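Local coordinates for protein putative phosphatase (PDB 3KYA) that is a putative phosphatase of unproven activity that binds zinc ions and couples an IPT/TIG domain to a beta-propeller-like array of antiparallel sheets, at residues 325-336 with 349-359. Sequence-based numbering, arbitrary orientation. Where two conformers were deposited one is given.
Sequences YFGVINNHYFMR and PYNFVGGYKQS. With EDO (1,2-ethanediol), chain I.
Phe334 and Arg336 pair with Tyr350, Phe352 and Val353 in the outer hairpin of an antiparallel four-stranded sheet, one blade of what looks like a beta-propeller, and the register slips by one residue at a classic beta bulge, where Phe352 and Val353 both face Phe334. Phe334 O accepts from two successive amides, Phe352 N at 2.9 Å and Val353 N at 3.2 Å, while Phe334 N gives a nearly straight bond (173°) to Val353 O. Beyond the bulge, Arg336 and Tyr350 exchange backbone bonds in both directions. Phe352 swings its side chain to the far side from its own amide nitrogen (chi1 -180°), which carries the ring alongside that of Tyr325, almost parallel but slid aside, CE2 lying 3.4 Å from Tyr325 CZ; the aliphatic part of Arg336 passes over one face of the Phe352 ring. On the other side of the sheet, Pro349 CG meets the edge of the Phe326 ring. Past the corner at Val353, Tyr356 sets its CA over one face of the Tyr333 ring and turns its own ring edge toward that face, the planes 67° apart. Tyr333 OH is hydrogen-bonded to Trp311 NE1, and the hydroxyl of Tyr356 bonds Asp308. The type II turn 355-358 is tied back by Lys357 N to Asn331 O, and Ser359 CB lies over the face of the His332 ring, 3.7 Å from its centroid, a CH-pi contact.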
ATOM      1  N   TYR A 325      17.008  10.979  -9.266  1.00 13.34           N
ATOM      2  CA  TYR A 325      17.221  10.849  -7.837  1.00 13.52           C
ATOM      3  C   TYR A 325      18.731  10.841  -7.577  1.00 13.88           C
ATOM      4  O   TYR A 325      19.488  10.197  -8.305  1.00 13.51           O
ATOM      5  CB  TYR A 325      16.601   9.570  -7.258  1.00 13.29           C
ATOM      6  CG  TYR A 325      15.097   9.443  -7.361  1.00 13.44           C
ATOM      7  CD1 TYR A 325      14.266  10.560  -7.344  1.00 13.65           C
ATOM      8  CD2 TYR A 325      14.496   8.196  -7.366  1.00 13.50           C
ATOM      9  CE1 TYR A 325      12.896  10.428  -7.404  1.00 14.46           C
ATOM     10  CE2 TYR A 325      13.118   8.060  -7.419  1.00 12.89           C
ATOM     11  CZ  TYR A 325      12.325   9.171  -7.436  1.00 14.47           C
ATOM     12  OH  TYR A 325      10.959   9.022  -7.498  1.00 14.63           O
ATOM     13  N   PHE A 326      19.173  11.575  -6.560  1.00 14.00           N
ATOM     14  CA  PHE A 326      20.573  11.570  -6.165  1.00 14.45           C
ATOM     15  C   PHE A 326      20.657  10.771  -4.865  1.00 14.38           C
ATOM     16  O   PHE A 326      20.117  11.198  -3.836  1.00 13.97           O
ATOM     17  CB  PHE A 326      21.147  12.982  -5.950  1.00 15.14           C
ATOM     18  CG  PHE A 326      21.015  13.908  -7.135  1.00 16.86           C
ATOM     19  CD1 PHE A 326      20.978  13.428  -8.431  1.00 21.16           C
ATOM     20  CD2 PHE A 326      21.030  15.270  -6.953  1.00 21.91           C
ATOM     21  CE1 PHE A 326      20.892  14.301  -9.518  1.00 22.56           C
ATOM     22  CE2 PHE A 326      20.954  16.140  -8.045  1.00 22.76           C
ATOM     23  CZ  PHE A 326      20.878  15.643  -9.318  1.00 21.40           C
ATOM     24  N   GLY A 327      21.319   9.616  -4.912  1.00 13.94           N
ATOM     25  CA  GLY A 327      21.460   8.755  -3.742  1.00 14.02           C
ATOM     26  C   GLY A 327      22.702   9.113  -2.949  1.00 13.92           C
ATOM     27  O   GLY A 327      23.822   8.851  -3.406  1.00 14.44           O
ATOM     28  N   VAL A 328      22.504   9.704  -1.770  1.00 13.55           N
ATOM     29  CA  VAL A 328      23.608  10.141  -0.902  1.00 13.58           C
ATOM     30  C   VAL A 328      24.010   8.953  -0.029  1.00 13.59           C
ATOM     31  O   VAL A 328      23.452   8.705   1.033  1.00 13.61           O
ATOM     32  CB  VAL A 328      23.239  11.404  -0.085  1.00 13.66           C
ATOM     33  CG1 VAL A 328      24.462  11.955   0.627  1.00 14.07           C
ATOM     34  CG2 VAL A 328      22.665  12.481  -0.998  1.00 12.73           C
ATOM     35  N   ILE A 329      24.967   8.187  -0.553  1.00 14.13           N
ATOM     36  CA  ILE A 329      25.473   6.960   0.053  1.00 14.31           C
ATOM     37  C   ILE A 329      25.929   7.115   1.502  1.00 14.87           C
ATOM     38  O   ILE A 329      25.547   6.321   2.369  1.00 15.00           O
ATOM     39  CB  ILE A 329      26.682   6.431  -0.785  1.00 14.63           C
ATOM     40  CG1 ILE A 329      26.253   6.090  -2.214  1.00 15.43           C
ATOM     41  CG2 ILE A 329      27.337   5.219  -0.115  1.00 14.05           C
ATOM     42  CD1 ILE A 329      27.464   5.946  -3.184  1.00 14.71           C
ATOM     43  N   ASN A 330      26.719   8.151   1.768  1.00 14.93           N
ATOM     44  CA  ASN A 330      27.289   8.334   3.101  1.00 15.34           C
ATOM     45  C   ASN A 330      26.419   9.101   4.107  1.00 15.55           C
ATOM     46  O   ASN A 330      26.771   9.165   5.280  1.00 16.85           O
ATOM     47  CB  ASN A 330      28.693   8.978   3.015  1.00 15.70           C
ATOM     48  CG  ASN A 330      28.680  10.428   2.523  1.00 15.42           C
ATOM     49  OD1 ASN A 330      27.767  10.873   1.840  1.00 15.95           O
ATOM     50  ND2 ASN A 330      29.748  11.154   2.838  1.00 16.35           N
ATOM     51  N   ASN A 331      25.287   9.650   3.669  1.00 15.51           N
ATOM     52  CA  ASN A 331      24.416  10.408   4.577  1.00 15.31           C
ATOM     53  C   ASN A 331      22.950   9.951   4.646  1.00 14.71           C
ATOM     54  O   ASN A 331      22.106  10.606   5.257  1.00 14.27           O
ATOM     55  CB  ASN A 331      24.592  11.908   4.316  1.00 15.55           C
ATOM     56  CG  ASN A 331      25.911  12.429   4.883  1.00 16.11           C
ATOM     57  OD1 ASN A 331      26.149  12.351   6.096  1.00 16.65           O
ATOM     58  ND2 ASN A 331      26.758  12.979   4.022  1.00 14.67           N
ATOM     59  N   HIS A 332      22.678   8.812   4.011  1.00 14.20           N
ATOM     60  CA  HIS A 332      21.442   8.046   4.180  1.00 13.50           C
ATOM     61  C   HIS A 332      20.114   8.640   3.701  1.00 13.27           C
ATOM     62  O   HIS A 332      19.083   8.458   4.338  1.00 13.47           O
ATOM     63  CB  HIS A 332      21.370   7.623   5.667  1.00 13.10           C
ATOM     64  CG  HIS A 332      22.706   7.246   6.228  1.00 13.56           C
ATOM     65  ND1 HIS A 332      23.416   6.149   5.781  1.00 13.70           N
ATOM     66  CD2 HIS A 332      23.490   7.851   7.153  1.00 14.43           C
ATOM     67  CE1 HIS A 332      24.578   6.094   6.412  1.00 15.40           C
ATOM     68  NE2 HIS A 332      24.646   7.113   7.254  1.00 13.82           N
ATOM     69  N   TYR A 333      20.136   9.290   2.540  1.00 13.13           N
ATOM     70  CA  TYR A 333      18.913   9.805   1.922  1.00 13.39           C
ATOM     71  C   TYR A 333      19.061  10.004   0.406  1.00 13.24           C
ATOM     72  O   TYR A 333      20.168   9.938  -0.133  1.00 13.76           O
ATOM     73  CB  TYR A 333      18.445  11.119   2.602  1.00 13.35           C
ATOM     74  CG  TYR A 333      19.316  12.350   2.345  1.00 13.69           C
ATOM     75  CD1 TYR A 333      20.603  12.440   2.857  1.00 15.36           C
ATOM     76  CD2 TYR A 333      18.829  13.439   1.630  1.00 13.94           C
ATOM     77  CE1 TYR A 333      21.397  13.574   2.631  1.00 15.40           C
ATOM     78  CE2 TYR A 333      19.614  14.569   1.399  1.00 13.33           C
ATOM     79  CZ  TYR A 333      20.893  14.632   1.910  1.00 14.66           C
ATOM     80  OH  TYR A 333      21.671  15.751   1.685  1.00 16.19           O
ATOM     81  N   PHE A 334      17.924  10.205  -0.261  1.00 13.65           N
ATOM     82  CA  PHE A 334      17.848  10.554  -1.672  1.00 13.27           C
ATOM     83  C   PHE A 334      17.248  11.953  -1.838  1.00 13.32           C
ATOM     84  O   PHE A 334      16.299  12.337  -1.113  1.00 13.53           O
ATOM     85  CB  PHE A 334      16.943   9.590  -2.498  1.00 13.42           C
ATOM     86  CG  PHE A 334      17.543   8.247  -2.793  1.00 12.64           C
ATOM     87  CD1 PHE A 334      17.401   7.199  -1.903  1.00 13.27           C
ATOM     88  CD2 PHE A 334      18.186   8.007  -4.011  1.00 13.75           C
ATOM     89  CE1 PHE A 334      17.965   5.949  -2.181  1.00 12.93           C
ATOM     90  CE2 PHE A 334      18.747   6.772  -4.283  1.00 11.70           C
ATOM     91  CZ  PHE A 334      18.620   5.744  -3.368  1.00 12.97           C
HETATM   92  N   MSE A 335      17.806  12.696  -2.788  1.00 12.97           N
HETATM   93  CA  MSE A 335      17.279  13.974  -3.215  1.00 13.36           C
HETATM   94  C   MSE A 335      16.672  13.765  -4.610  1.00 13.34           C
HETATM   95  O   MSE A 335      16.993  12.783  -5.297  1.00 13.52           O
HETATM   96  CB  MSE A 335      18.373  15.044  -3.254  1.00 13.48           C
HETATM   97  CG  MSE A 335      19.092  15.266  -1.926  1.00 12.88           C
HETATM   98 SE   MSE A 335      20.358  16.736  -1.994  0.75 13.08          SE
HETATM   99  CE  MSE A 335      19.080  18.193  -1.977  1.00 10.92           C
ATOM    100  N   ARG A 336      15.781  14.667  -5.006  1.00 13.21           N
ATOM    101  CA  ARG A 336      15.145  14.628  -6.306  1.00 13.30           C
ATOM    102  C   ARG A 336      15.444  15.919  -7.041  1.00 13.90           C
ATOM    103  O   ARG A 336      15.404  17.000  -6.452  1.00 14.16           O
ATOM    104  CB  ARG A 336      13.643  14.441  -6.180  1.00 13.52           C
ATOM    105  CG  ARG A 336      12.875  14.271  -7.499  1.00 13.64           C
ATOM    106  CD  ARG A 336      11.384  14.083  -7.186  1.00 15.70           C
ATOM    107  NE  ARG A 336      10.526  13.791  -8.340  1.00 17.84           N
ATOM    108  CZ  ARG A 336      10.180  14.680  -9.264  1.00 18.14           C
ATOM    109  NH1 ARG A 336      10.656  15.911  -9.213  1.00 20.62           N
ATOM    110  NH2 ARG A 336       9.381  14.339 -10.261  1.00 17.79           N
ATOM    111  N   PRO A 349      18.440  20.311  -6.631  1.00 15.73           N
ATOM    112  CA  PRO A 349      17.616  19.254  -6.041  1.00 15.34           C
ATOM    113  C   PRO A 349      17.080  19.579  -4.648  1.00 14.87           C
ATOM    114  O   PRO A 349      17.498  20.554  -4.016  1.00 14.91           O
ATOM    115  CB  PRO A 349      18.587  18.064  -5.958  1.00 15.32           C
ATOM    116  CG  PRO A 349      19.909  18.715  -5.714  1.00 16.63           C
ATOM    117  CD  PRO A 349      19.876  19.961  -6.594  1.00 15.92           C
ATOM    118  N   TYR A 350      16.153  18.748  -4.188  1.00 14.53           N
ATOM    119  CA  TYR A 350      15.560  18.889  -2.866  1.00 14.44           C
ATOM    120  C   TYR A 350      15.447  17.519  -2.191  1.00 13.98           C
ATOM    121  O   TYR A 350      15.407  16.484  -2.861  1.00 13.11           O
ATOM    122  CB  TYR A 350      14.194  19.593  -2.952  1.00 14.70           C
ATOM    123  CG  TYR A 350      13.133  18.915  -3.825  1.00 16.21           C
ATOM    124  CD1 TYR A 350      12.356  17.871  -3.329  1.00 16.83           C
ATOM    125  CD2 TYR A 350      12.886  19.344  -5.131  1.00 17.86           C
ATOM    126  CE1 TYR A 350      11.374  17.267  -4.106  1.00 17.17           C
ATOM    127  CE2 TYR A 350      11.896  18.747  -5.916  1.00 17.31           C
ATOM    128  CZ  TYR A 350      11.153  17.708  -5.397  1.00 18.05           C
ATOM    129  OH  TYR A 350      10.169  17.110  -6.155  1.00 19.83           O
ATOM    130  N   ASN A 351      15.399  17.529  -0.861  1.00 13.03           N
ATOM    131  CA  ASN A 351      15.296  16.289  -0.095  0.50 13.33           C
ATOM    132  C   ASN A 351      14.000  15.560  -0.455  1.00 13.27           C
ATOM    133  O   ASN A 351      12.934  16.151  -0.493  1.00 13.10           O
ATOM    134  CB  ASN A 351      15.415  16.553   1.409  0.50 13.39           C
ATOM    135  CG  ASN A 351      16.766  17.137   1.792  0.50 13.86           C
ATOM    136  OD1 ASN A 351      17.548  17.535   0.932  0.50 13.66           O
ATOM    137  ND2 ASN A 351      17.034  17.215   3.095  0.50 15.52           N
ATOM    138  N   PHE A 352      14.116  14.269  -0.761  1.00 13.78           N
ATOM    139  CA  PHE A 352      12.974  13.455  -1.208  1.00 13.65           C
ATOM    140  C   PHE A 352      12.584  12.339  -0.229  1.00 13.76           C
ATOM    141  O   PHE A 352      11.479  12.368   0.323  1.00 13.91           O
ATOM    142  CB  PHE A 352      13.273  12.912  -2.628  1.00 14.20           C
ATOM    143  CG  PHE A 352      12.162  12.055  -3.208  1.00 15.33           C
ATOM    144  CD1 PHE A 352      10.857  12.532  -3.285  1.00 17.12           C
ATOM    145  CD2 PHE A 352      12.433  10.785  -3.702  1.00 16.34           C
ATOM    146  CE1 PHE A 352       9.839  11.737  -3.814  1.00 17.10           C
ATOM    147  CE2 PHE A 352      11.416   9.986  -4.219  1.00 16.17           C
ATOM    148  CZ  PHE A 352      10.130  10.465  -4.287  1.00 17.24           C
ATOM    149  N   VAL A 353      13.457  11.354  -0.016  1.00 13.36           N
ATOM    150  CA  VAL A 353      13.171  10.265   0.931  1.00 13.47           C
ATOM    151  C   VAL A 353      14.388   9.968   1.796  1.00 14.13           C
ATOM    152  O   VAL A 353      15.522  10.097   1.344  1.00 14.09           O
ATOM    153  CB  VAL A 353      12.717   8.961   0.237  1.00 13.70           C
ATOM    154  CG1 VAL A 353      11.339   9.136  -0.420  1.00 13.19           C
ATOM    155  CG2 VAL A 353      13.772   8.495  -0.777  1.00 11.92           C
ATOM    156  N   GLY A 354      14.140   9.568   3.043  1.00 14.45           N
ATOM    157  CA  GLY A 354      15.208   9.282   3.986  1.00 14.89           C
ATOM    158  C   GLY A 354      15.509  10.492   4.857  1.00 15.64           C
ATOM    159  O   GLY A 354      15.101  11.618   4.538  1.00 15.84           O
ATOM    160  N   GLY A 355      16.234  10.248   5.949  1.00 16.34           N
ATOM    161  CA  GLY A 355      16.633  11.284   6.886  1.00 17.21           C
ATOM    162  C   GLY A 355      18.053  11.782   6.697  1.00 17.55           C
ATOM    163  O   GLY A 355      19.003  11.026   6.805  1.00 17.25           O
ATOM    164  N   TYR A 356      18.164  13.070   6.391  1.00 18.71           N
ATOM    165  CA  TYR A 356      19.423  13.798   6.264  1.00 18.96           C
ATOM    166  C   TYR A 356      20.383  13.474   7.421  1.00 18.77           C
ATOM    167  O   TYR A 356      20.133  13.864   8.558  1.00 17.89           O
ATOM    168  CB  TYR A 356      19.085  15.305   6.247  1.00 19.51           C
ATOM    169  CG  TYR A 356      20.241  16.280   6.312  1.00 20.33           C
ATOM    170  CD1 TYR A 356      20.922  16.661   5.169  1.00 23.18           C
ATOM    171  CD2 TYR A 356      20.595  16.890   7.519  1.00 23.39           C
ATOM    172  CE1 TYR A 356      21.971  17.582   5.223  1.00 24.86           C
ATOM    173  CE2 TYR A 356      21.640  17.808   7.585  1.00 24.17           C
ATOM    174  CZ  TYR A 356      22.322  18.151   6.433  1.00 25.12           C
ATOM    175  OH  TYR A 356      23.357  19.056   6.483  1.00 27.42           O
ATOM    176  N   LYS A 357      21.468  12.754   7.119  1.00 18.00           N
ATOM    177  CA  LYS A 357      22.489  12.374   8.112  1.00 18.10           C
ATOM    178  C   LYS A 357      21.945  11.530   9.274  1.00 17.62           C
ATOM    179  O   LYS A 357      22.507  11.546  10.376  1.00 17.33           O
ATOM    180  CB  LYS A 357      23.210  13.616   8.679  1.00 18.60           C
ATOM    181  CG  LYS A 357      23.740  14.568   7.623  1.00 20.59           C
ATOM    182  CD  LYS A 357      24.595  15.697   8.197  1.00 22.32           C
ATOM    183  CE  LYS A 357      25.912  15.175   8.757  1.00 23.68           C
ATOM    184  NZ  LYS A 357      26.891  16.259   9.103  1.00 24.14           N
ATOM    185  N   GLN A 358      20.870  10.789   9.032  1.00 16.68           N
ATOM    186  CA  GLN A 358      20.251   9.957  10.060  1.00 17.22           C
ATOM    187  C   GLN A 358      20.025   8.538   9.546  1.00 16.61           C
ATOM    188  O   GLN A 358      19.001   8.253   8.941  1.00 15.90           O
ATOM    189  CB  GLN A 358      18.918  10.580  10.493  1.00 17.92           C
ATOM    190  CG  GLN A 358      19.063  12.018  10.997  1.00 21.27           C
ATOM    191  CD  GLN A 358      17.758  12.809  10.968  1.00 27.57           C
ATOM    192  OE1 GLN A 358      16.743  12.396  11.546  1.00 31.30           O
ATOM    193  NE2 GLN A 358      17.796  13.986  10.322  1.00 30.77           N
ATOM    194  N   SER A 359      20.987   7.652   9.794  1.00 16.19           N
ATOM    195  CA  SER A 359      20.866   6.258   9.391  1.00 16.08           C
ATOM    196  C   SER A 359      19.786   5.525  10.189  1.00 16.06           C
ATOM    197  O   SER A 359      19.512   5.859  11.343  1.00 15.71           O
ATOM    198  CB  SER A 359      22.195   5.521   9.574  1.00 16.10           C
ATOM    199  OG  SER A 359      22.593   5.473  10.932  1.00 16.38           O
TER
HETATM  200  C1  EDO I   8       6.950  18.502  -9.191  1.00 44.04           C
HETATM  201  O1  EDO I   8       7.526  18.669 -10.487  1.00 44.45           O
HETATM  202  C2  EDO I   8       7.935  17.788  -8.286  1.00 44.42           C
HETATM  203  O2  EDO I   8       9.203  18.445  -8.291  1.00 43.56           O
HETATM  204  O   HOH W   1      17.718   7.679   6.495  1.00 15.79           O
HETATM  205  O   HOH W   2      20.127  18.012   1.639  1.00 14.32           O